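Local atomic coordinates of PmbA-related protein (Thermotoga maritima, PDB entry 1VL4), a protein that is of unproven function but belongs to the PmbA/TldD family, whose members are generally assigned metallopeptidase activity, and has been proposed to modulate DNA gyrase. Residues 343-348 against 431-436; 245-250 against 410-415; 201-206 against 285-290. All coordinates share one frame; numbering follows the deposited sequence.

Interaction 1 (343-348 against 431-436)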
loop_
_atom_site.group_PDB
_atom_site.type_symbol
_atom_site.label_atom_id
_atom_site.label_comp_id
_atom_site.label_asym_id
_atom_site.label_seq_id
_atom_site.Cartn_x
_atom_site.Cartn_y
_atom_site.Cartn_z
ATOM N N PRO A 343 -15.370 -12.672 -4.130
ATOM C CA PRO A 343 -16.080 -13.582 -3.255
ATOM C C PRO A 343 -16.065 -13.053 -1.837
ATOM O O PRO A 343 -15.256 -12.178 -1.509
ATOM C CB PRO A 343 -15.256 -14.902 -3.341
ATOM C CG PRO A 343 -13.971 -14.543 -3.842
ATOM C CD PRO A 343 -14.061 -13.216 -4.552
ATOM N N VAL A 344 -16.943 -13.582 -1.005
ATOM C CA VAL A 344 -16.964 -13.193 0.399
ATOM C C VAL A 344 -15.972 -14.139 1.107
ATOM O O VAL A 344 -14.938 -13.709 1.570
ATOM C CB VAL A 344 -18.407 -13.244 0.987
ATOM C CG1 VAL A 344 -18.398 -12.911 2.443
ATOM C CG2 VAL A 344 -19.345 -12.245 0.216
ATOM N N ASN A 345 -16.318 -15.415 1.186
ATOM C CA ASN A 345 -15.378 -16.445 1.612
ATOM C C ASN A 345 -15.219 -17.411 0.456
ATOM O O ASN A 345 -16.182 -18.039 0.044
ATOM C CB ASN A 345 -15.887 -17.199 2.811
ATOM C CG ASN A 345 -16.055 -16.308 4.059
ATOM O OD1 ASN A 345 -15.086 -16.019 4.746
ATOM N ND2 ASN A 345 -17.330 -15.921 4.366
ATOM N N LEU A 346 -14.026 -17.503 -0.092
ATOM C CA LEU A 346 -13.817 -18.420 -1.201
ATOM C C LEU A 346 -13.257 -19.721 -0.630
ATOM O O LEU A 346 -12.101 -19.751 -0.255
ATOM C CB LEU A 346 -12.853 -17.844 -2.233
ATOM C CG LEU A 346 -12.698 -18.692 -3.520
ATOM C CD1 LEU A 346 -13.981 -18.684 -4.306
ATOM C CD2 LEU A 346 -11.559 -18.215 -4.332
ATOM N N MET A 347 -14.063 -20.791 -0.683
ATOM C CA MET A 347 -13.767 -22.041 -0.020
ATOM C C MET A 347 -13.573 -23.205 -0.974
ATOM O O MET A 347 -14.479 -23.563 -1.710
ATOM C CB MET A 347 -14.884 -22.392 0.962
ATOM C CG MET A 347 -14.650 -23.680 1.716
ATOM S SD MET A 347 -15.771 -23.865 3.069
ATOM C CE MET A 347 -15.255 -25.412 3.772
ATOM N N LEU A 348 -12.435 -23.865 -0.851
ATOM C CA LEU A 348 -12.243 -25.177 -1.471
ATOM C C LEU A 348 -12.821 -26.221 -0.538
ATOM O O LEU A 348 -12.448 -26.294 0.635
ATOM C CB LEU A 348 -10.753 -25.473 -1.730
ATOM C CG LEU A 348 -10.496 -26.914 -2.239
ATOM C CD1 LEU A 348 -10.859 -26.927 -3.660
ATOM C CD2 LEU A 348 -9.076 -27.332 -2.105
ATOM N N HIS A 431 -9.942 -14.072 3.060
ATOM C CA HIS A 431 -10.954 -14.181 2.027
ATOM C C HIS A 431 -11.017 -15.585 1.405
ATOM O O HIS A 431 -11.789 -15.828 0.499
ATOM C CB HIS A 431 -10.666 -13.132 0.944
ATOM C CG HIS A 431 -10.299 -11.782 1.497
ATOM N ND1 HIS A 431 -11.239 -10.896 1.994
ATOM C CD2 HIS A 431 -9.089 -11.191 1.681
ATOM C CE1 HIS A 431 -10.625 -9.809 2.433
ATOM N NE2 HIS A 431 -9.319 -9.962 2.263
ATOM N N THR A 432 -10.160 -16.480 1.869
ATOM C CA THR A 432 -10.067 -17.840 1.366
ATOM C C THR A 432 -10.125 -18.809 2.543
ATOM O O THR A 432 -9.803 -18.477 3.695
ATOM C CB THR A 432 -8.786 -18.066 0.538
ATOM O OG1 THR A 432 -7.637 -17.722 1.300
ATOM C CG2 THR A 432 -8.773 -17.235 -0.731
ATOM N N ILE A 433 -10.612 -20.012 2.250
ATOM C CA ILE A 433 -10.731 -21.109 3.188
ATOM C C ILE A 433 -10.415 -22.384 2.459
ATOM O O ILE A 433 -10.924 -22.592 1.354
ATOM C CB ILE A 433 -12.162 -21.222 3.648
ATOM C CG1 ILE A 433 -12.605 -19.889 4.311
ATOM C CG2 ILE A 433 -12.358 -22.467 4.520
ATOM C CD1 ILE A 433 -14.029 -19.968 4.820
ATOM N N ALA A 434 -9.594 -23.238 3.052
ATOM C CA ALA A 434 -9.126 -24.411 2.324
ATOM C C ALA A 434 -8.501 -25.439 3.204
ATOM O O ALA A 434 -7.909 -25.093 4.206
ATOM C CB ALA A 434 -8.109 -24.015 1.224
ATOM N N PRO A 435 -8.571 -26.711 2.759
ATOM C CA PRO A 435 -7.763 -27.796 3.315
ATOM C C PRO A 435 -6.473 -27.962 2.538
ATOM O O PRO A 435 -6.190 -27.197 1.634
ATOM C CB PRO A 435 -8.669 -28.998 3.123
ATOM C CG PRO A 435 -9.298 -28.724 1.791
ATOM C CD PRO A 435 -9.451 -27.217 1.694
ATOM N N SER A 436 -5.654 -28.914 2.923
ATOM C CA SER A 436 -4.503 -29.313 2.150
ATOM C C SER A 436 -5.027 -30.100 0.926
ATOM O O SER A 436 -6.134 -30.609 0.950
ATOM C CB SER A 436 -3.572 -30.173 3.003
ATOM O OG SER A 436 -3.197 -29.505 4.196
#

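Interaction 2 (245-250 against 410-415)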
loop_
_atom_site.group_PDB
_atom_site.type_symbol
_atom_site.label_atom_id
_atom_site.label_comp_id
_atom_site.label_asym_id
_atom_site.label_seq_id
_atom_site.Cartn_x
_atom_site.Cartn_y
_atom_site.Cartn_z
ATOM N N LEU A 245 -4.136 -21.517 0.830
ATOM C CA LEU A 245 -4.925 -20.343 1.222
ATOM C C LEU A 245 -4.374 -19.082 0.536
ATOM O O LEU A 245 -5.157 -18.265 0.090
ATOM C CB LEU A 245 -4.927 -20.115 2.747
ATOM C CG LEU A 245 -5.791 -21.055 3.553
ATOM C CD1 LEU A 245 -5.438 -20.943 5.019
ATOM C CD2 LEU A 245 -7.273 -20.733 3.273
ATOM N N ASP A 246 -3.056 -18.913 0.490
ATOM C CA ASP A 246 -2.470 -17.754 -0.244
ATOM C C ASP A 246 -2.557 -17.883 -1.770
ATOM O O ASP A 246 -2.924 -16.929 -2.487
ATOM C CB ASP A 246 -1.015 -17.524 0.127
ATOM C CG ASP A 246 -0.819 -17.175 1.587
ATOM O OD1 ASP A 246 -1.774 -16.703 2.257
ATOM O OD2 ASP A 246 0.315 -17.417 2.071
ATOM N N LEU A 247 -2.235 -19.075 -2.262
ATOM C CA LEU A 247 -2.179 -19.294 -3.681
ATOM C C LEU A 247 -3.527 -19.085 -4.328
ATOM O O LEU A 247 -3.604 -18.466 -5.404
ATOM C CB LEU A 247 -1.623 -20.705 -3.986
ATOM C CG LEU A 247 -1.324 -20.945 -5.480
ATOM C CD1 LEU A 247 -0.261 -19.988 -5.999
ATOM C CD2 LEU A 247 -0.863 -22.343 -5.689
ATOM N N MET A 248 -4.593 -19.538 -3.647
ATOM C CA MET A 248 -5.969 -19.428 -4.128
ATOM C C MET A 248 -6.381 -17.985 -4.408
ATOM O O MET A 248 -7.358 -17.744 -5.104
ATOM C CB MET A 248 -6.972 -19.919 -3.064
ATOM C CG MET A 248 -7.166 -21.368 -2.986
ATOM S SD MET A 248 -8.148 -21.678 -1.492
ATOM C CE MET A 248 -9.791 -21.131 -1.876
ATOM N N GLU A 249 -5.759 -17.036 -3.731
ATOM C CA GLU A 249 -6.082 -15.643 -3.968
ATOM C C GLU A 249 -5.922 -15.240 -5.411
ATOM O O GLU A 249 -6.628 -14.330 -5.875
ATOM C CB GLU A 249 -5.221 -14.738 -3.083
ATOM C CG GLU A 249 -5.544 -15.058 -1.622
ATOM C CD GLU A 249 -5.626 -13.842 -0.810
ATOM O OE1 GLU A 249 -4.536 -13.346 -0.457
ATOM O OE2 GLU A 249 -6.776 -13.379 -0.570
ATOM N N MET A 250 -5.026 -15.911 -6.138
ATOM C CA MET A 250 -4.845 -15.568 -7.559
ATOM C C MET A 250 -6.029 -16.019 -8.441
ATOM O O MET A 250 -6.145 -15.638 -9.606
ATOM C CB MET A 250 -3.506 -16.084 -8.047
ATOM C CG MET A 250 -3.479 -17.536 -8.544
ATOM S SD MET A 250 -1.809 -17.928 -9.153
ATOM C CE MET A 250 -1.733 -17.050 -10.723
ATOM N N GLY A 410 4.099 -22.890 -12.194
ATOM C CA GLY A 410 3.121 -23.545 -13.008
ATOM C C GLY A 410 2.082 -22.542 -13.414
ATOM O O GLY A 410 2.326 -21.324 -13.378
ATOM N N ASN A 411 0.945 -23.072 -13.842
ATOM C CA ASN A 411 -0.258 -22.297 -14.084
ATOM C C ASN A 411 -1.300 -22.768 -13.090
ATOM O O ASN A 411 -1.541 -23.970 -12.989
ATOM C CB ASN A 411 -0.780 -22.535 -15.496
ATOM C CG ASN A 411 -1.882 -21.558 -15.879
ATOM O OD1 ASN A 411 -3.038 -21.659 -15.421
ATOM N ND2 ASN A 411 -1.535 -20.604 -16.735
ATOM N N PHE A 412 -1.915 -21.821 -12.390
ATOM C CA PHE A 412 -2.943 -22.096 -11.406
ATOM C C PHE A 412 -4.076 -23.002 -11.943
ATOM O O PHE A 412 -4.550 -23.873 -11.217
ATOM C CB PHE A 412 -3.515 -20.782 -10.827
ATOM C CG PHE A 412 -4.387 -21.002 -9.619
ATOM C CD1 PHE A 412 -3.825 -21.366 -8.407
ATOM C CD2 PHE A 412 -5.776 -20.952 -9.722
ATOM C CE1 PHE A 412 -4.647 -21.631 -7.294
ATOM C CE2 PHE A 412 -6.583 -21.215 -8.643
ATOM C CZ PHE A 412 -6.013 -21.575 -7.421
ATOM N N LEU A 413 -4.478 -22.823 -13.205
ATOM C CA LEU A 413 -5.565 -23.621 -13.764
ATOM C C LEU A 413 -5.151 -25.073 -13.940
ATOM O O LEU A 413 -5.929 -25.961 -13.628
ATOM C CB LEU A 413 -6.104 -23.047 -15.073
ATOM C CG LEU A 413 -6.730 -21.636 -14.948
ATOM C CD1 LEU A 413 -7.382 -21.181 -16.275
ATOM C CD2 LEU A 413 -7.706 -21.562 -13.784
ATOM N N ASP A 414 -3.926 -25.304 -14.384
ATOM C CA ASP A 414 -3.376 -26.656 -14.476
ATOM C C ASP A 414 -3.245 -27.291 -13.098
ATOM O O ASP A 414 -3.488 -28.455 -12.936
ATOM C CB ASP A 414 -1.995 -26.642 -15.129
ATOM C CG ASP A 414 -2.053 -26.359 -16.622
ATOM O OD1 ASP A 414 -2.957 -26.905 -17.304
ATOM O OD2 ASP A 414 -1.179 -25.602 -17.110
ATOM N N LEU A 415 -2.822 -26.521 -12.116
ATOM C CA LEU A 415 -2.843 -26.967 -10.726
ATOM C C LEU A 415 -4.217 -27.520 -10.324
ATOM O O LEU A 415 -4.300 -28.624 -9.777
ATOM C CB LEU A 415 -2.473 -25.808 -9.801
ATOM C CG LEU A 415 -2.176 -26.208 -8.355
ATOM C CD1 LEU A 415 -1.062 -25.358 -7.781
ATOM C CD2 LEU A 415 -3.426 -26.135 -7.489
#

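Interaction 3 (201-206 against 285-290)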
loop_
_atom_site.group_PDB
_atom_site.type_symbol
_atom_site.label_atom_id
_atom_site.label_comp_id
_atom_site.label_asym_id
_atom_site.label_seq_id
_atom_site.Cartn_x
_atom_site.Cartn_y
_atom_site.Cartn_z
ATOM N N LEU A 201 -7.474 -16.735 13.176
ATOM C CA LEU A 201 -8.558 -15.713 13.040
ATOM C C LEU A 201 -9.705 -16.162 13.924
ATOM O O LEU A 201 -9.944 -17.368 14.061
ATOM C CB LEU A 201 -8.992 -15.613 11.584
ATOM C CG LEU A 201 -7.986 -14.838 10.751
ATOM C CD1 LEU A 201 -7.986 -15.336 9.309
ATOM C CD2 LEU A 201 -8.279 -13.348 10.819
ATOM N N ALA A 202 -10.339 -15.223 14.617
ATOM C CA ALA A 202 -11.404 -15.531 15.539
ATOM C C ALA A 202 -12.482 -14.436 15.589
ATOM O O ALA A 202 -12.214 -13.241 15.423
ATOM C CB ALA A 202 -10.831 -15.726 16.917
ATOM N N ARG A 203 -13.695 -14.869 15.888
ATOM C CA ARG A 203 -14.839 -13.984 16.149
ATOM C C ARG A 203 -14.876 -13.585 17.631
ATOM O O ARG A 203 -15.406 -12.535 18.024
ATOM C CB ARG A 203 -16.114 -14.740 15.741
ATOM C CG ARG A 203 -17.320 -13.868 15.729
ATOM C CD ARG A 203 -17.576 -13.182 14.460
ATOM N NE ARG A 203 -17.591 -14.011 13.224
ATOM C CZ ARG A 203 -17.517 -13.440 12.024
ATOM N NH1 ARG A 203 -17.527 -12.126 11.930
ATOM N NH2 ARG A 203 -17.486 -14.144 10.917
ATOM N N THR A 204 -14.318 -14.435 18.495
ATOM C CA THR A 204 -14.279 -14.129 19.916
ATOM C C THR A 204 -12.856 -14.394 20.485
ATOM O O THR A 204 -12.132 -15.207 19.936
ATOM C CB THR A 204 -15.311 -15.001 20.646
ATOM O OG1 THR A 204 -15.443 -14.562 22.004
ATOM C CG2 THR A 204 -14.863 -16.415 20.666
ATOM N N PRO A 205 -12.476 -13.712 21.577
ATOM C CA PRO A 205 -11.148 -13.915 22.124
ATOM C C PRO A 205 -10.890 -15.367 22.582
ATOM O O PRO A 205 -9.761 -15.853 22.529
ATOM C CB PRO A 205 -11.099 -12.960 23.308
ATOM C CG PRO A 205 -12.277 -12.152 23.238
ATOM C CD PRO A 205 -13.216 -12.647 22.281
ATOM N N GLU A 206 -11.960 -16.059 22.957
ATOM C CA GLU A 206 -11.906 -17.412 23.498
ATOM C C GLU A 206 -11.441 -18.342 22.454
ATOM O O GLU A 206 -10.924 -19.419 22.759
ATOM C CB GLU A 206 -13.312 -17.864 23.918
ATOM C CG GLU A 206 -13.751 -17.292 25.228
ATOM C CD GLU A 206 -14.077 -15.831 25.177
ATOM O OE1 GLU A 206 -14.681 -15.350 24.172
ATOM O OE2 GLU A 206 -13.744 -15.168 26.177
ATOM N N LEU A 285 -19.003 -18.427 -0.180
ATOM C CA LEU A 285 -19.859 -18.537 0.997
ATOM C C LEU A 285 -20.050 -17.154 1.616
ATOM O O LEU A 285 -19.074 -16.462 1.866
ATOM C CB LEU A 285 -19.191 -19.436 2.039
ATOM C CG LEU A 285 -19.621 -20.858 2.244
ATOM C CD1 LEU A 285 -19.797 -21.685 0.970
ATOM C CD2 LEU A 285 -18.653 -21.479 3.218
ATOM N N PRO A 286 -21.313 -16.740 1.891
ATOM C CA PRO A 286 -21.526 -15.449 2.618
ATOM C C PRO A 286 -20.936 -15.404 4.036
ATOM O O PRO A 286 -20.624 -14.347 4.557
ATOM C CB PRO A 286 -23.052 -15.346 2.693
ATOM C CG PRO A 286 -23.553 -16.231 1.538
ATOM C CD PRO A 286 -22.574 -17.354 1.429
ATOM N N TYR A 287 -20.890 -16.558 4.671
ATOM C CA TYR A 287 -20.534 -16.632 6.059
ATOM C C TYR A 287 -19.774 -17.882 6.417
ATOM O O TYR A 287 -20.098 -18.959 5.962
ATOM C CB TYR A 287 -21.764 -16.521 6.920
ATOM C CG TYR A 287 -21.563 -16.798 8.383
ATOM C CD1 TYR A 287 -21.177 -15.788 9.289
ATOM C CD2 TYR A 287 -21.847 -18.060 8.884
ATOM C CE1 TYR A 287 -21.008 -16.075 10.653
ATOM C CE2 TYR A 287 -21.647 -18.358 10.217
ATOM C CZ TYR A 287 -21.255 -17.359 11.098
ATOM O OH TYR A 287 -21.180 -17.713 12.408
ATOM N N HIS A 288 -18.762 -17.682 7.265
ATOM C CA HIS A 288 -18.120 -18.720 8.045
ATOM C C HIS A 288 -17.787 -18.076 9.414
ATOM O O HIS A 288 -17.398 -16.911 9.476
ATOM C CB HIS A 288 -16.840 -19.179 7.336
ATOM C CG HIS A 288 -16.154 -20.318 8.026
ATOM N ND1 HIS A 288 -15.486 -20.174 9.231
ATOM C CD2 HIS A 288 -16.050 -21.626 7.691
ATOM C CE1 HIS A 288 -14.967 -21.339 9.581
ATOM N NE2 HIS A 288 -15.273 -22.229 8.653
ATOM N N PRO A 289 -17.967 -18.808 10.501
ATOM C CA PRO A 289 -17.727 -18.273 11.830
ATOM C C PRO A 289 -16.403 -17.559 12.055
ATOM O O PRO A 289 -16.392 -16.585 12.771
ATOM C CB PRO A 289 -17.797 -19.521 12.724
ATOM C CG PRO A 289 -18.699 -20.439 11.984
ATOM C CD PRO A 289 -18.485 -20.190 10.545
ATOM N N LYS A 290 -15.341 -17.989 11.377
ATOM C CA LYS A 290 -13.993 -17.393 11.486
ATOM C C LYS A 290 -13.598 -16.610 10.211
ATOM O O LYS A 290 -12.484 -16.114 10.110
ATOM C CB LYS A 290 -12.946 -18.497 11.704
ATOM C CG LYS A 290 -13.060 -19.230 13.003
ATOM C CD LYS A 290 -11.871 -20.156 13.172
ATOM C CE LYS A 290 -12.129 -21.319 14.135
ATOM N NZ LYS A 290 -11.492 -22.581 13.620
#

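Interaction 1 (343-348 against 431-436)
Leu346 and Met347 pair with Thr432 and Ile433 as neighbouring parallel strands, the strand axes 4.5 Å apart and running 18° from parallel. Both backbone polar atoms of Leu346 bond to the partner strand: its N donates to His431 O at 2.9 Å in a nearly straight bond, and its O accepts from Ile433 N, also at 2.9 Å. Ile433 O then takes Leu348 N at 3.0 Å. Two CA-H...O contacts, from Thr432 CA to Leu346 O and from Met347 CA to Ile433 O, fill in between these bonds.

On one face of the sheet Met347 and Ile433 lie across each other. The Met347 chain is fully extended, with CG anti to the backbone N (chi1 -179°), and its CG rests 3.8 Å from Ile433 CG2, with SD only slightly farther from the same methyl. The other branch of Ile433 runs back along the strand pair, where its CD1 meets Asn345 CB at 3.9 Å. Farther along, Leu348 and Pro435 cross at about a right angle, Leu348 CD2 touching Pro435 CD at 3.8 Å, while Pro435 CD also sits 3.3 Å from Leu348 O.

Asn345 ND2 and Thr432 OG1 find partners outside the pair, the first in Leu285 O and Ser294 OG, the second in Leu245 O. Strands 345-348 and 432-434 are adjacent strands of a mixed sheet, flanked by strand 282-285 beyond the first and strand 427-428 beyond the second, with helix 241-247 packed against Leu348 and Ala434.

Interaction 2 (245-250 against 410-415)
A Met-aromatic contact between Met250 and Phe412 forms part of a buried apolar cluster, where residues 247-250, on and just after helix 241-247, meet the start of helix 412-417. Met250 CG lies over one face of the Phe412 ring, 4.1 Å from its centroid, a CH-pi contact. The sulfur sits obliquely to the ring and 3.7 Å from Phe412 CB, and the two side chains slide past each other in opposite directions. Met250 CG stands between the backbone N and the carbonyl carbon (chi1 86°), which puts CG itself over the ring.

Leu247 also slides past Phe412 in the opposite direction, with CG 3.8 Å from CE1, and meets Leu415 tip to tip, CD2 to CD1 at 3.7 Å. Phe412 CZ reaches as far as the backbone at Met248 CA. An alanine in place of Phe412 would probably leave a gap where the ring stood, with Leu247 and Met250 CG losing the ring they pack on. Phe385 of strand 384-395 and Met374 of helix 374-377 extend the cluster, Phe385 touching Met250 and Leu415, and Met374 touching Leu247 and Met250.

Just ahead of Phe412, Asn411 is the N-cap of helix 412-417: its OD1 accepts from Leu413 N at 2.9 Å, the N-H arriving in the carbonyl plane on a lone pair.

Interaction 3 (201-206 against 285-290)
Arg203 reaches across to the backbone of residues 288 and 289 and grips two consecutive carbonyls. Its NE donates to Pro289 O at 2.9 Å, a bond bent to 134° at the hydrogen, with the oxygen tilted 24° out of the guanidinium plane. NH2 donates to His288 O at 3.1 Å, and here the acceptor lies in the guanidinium plane, at its edge. A third, weak bond runs from NH2 to Pro289 O, which thus receives two donors of one side chain. Tyr287 CE1 comes within 4.0 Å of NH2, obliquely to both flat groups.

Beside this grip the Lys290 chain passes Leu201 O, its CD approaching to 3.5 Å before the amine leads away, while Leu201 CB touches Lys290 O at 3.8 Å.

Bends at chi2 and chi3 fold the arginine chain around Pro289 O, which lies within 4.1 Å of CB, CG, CD and NE alike. The turn carrying the carbonyls is braced from within: Lys290 N donates to His288 ND1 at 3.1 Å, almost straight and in the plane of the imidazole, and Pro289 CD lies over one face of that ring, toward its rim. Farther out, weak bonds link Arg203 NH1 to Thr118 O and Asp178 O.

The contact ties the end of strand 194-202, outermost of its sheet within this chain, to the loop after strand 282-285. The bonds described here from a probably charged guanidinium all end on backbone carbonyls, so the attachment depends on the course of the chain at 288-289 and on no acidic side chain within either segment.

Interactions 1 and 2 both belong to the C-terminal PmbA/TldA domain, their centres about 12 Å apart, and residues of and just after helix 241-247 touch interaction 1: Leu245 CD2 packs on Ile433 and Ala434, and Met248 on Leu346. Interaction 3, centred about 13 Å from interaction 1, meets it where strand 282-285 pairs with strand 345-348 through Asn345 and Leu285. Interactions 2 and 3 are about 24 Å apart, on opposite sides of the chain's centre. Along the chain interaction 3 closes before interaction 1 opens, whereas interaction 2 alternates with each. The sheet of interaction 1 therefore stands between the apolar cluster of 245-250 and 410-415 and the loop 285-290, which reaches strand 194-202.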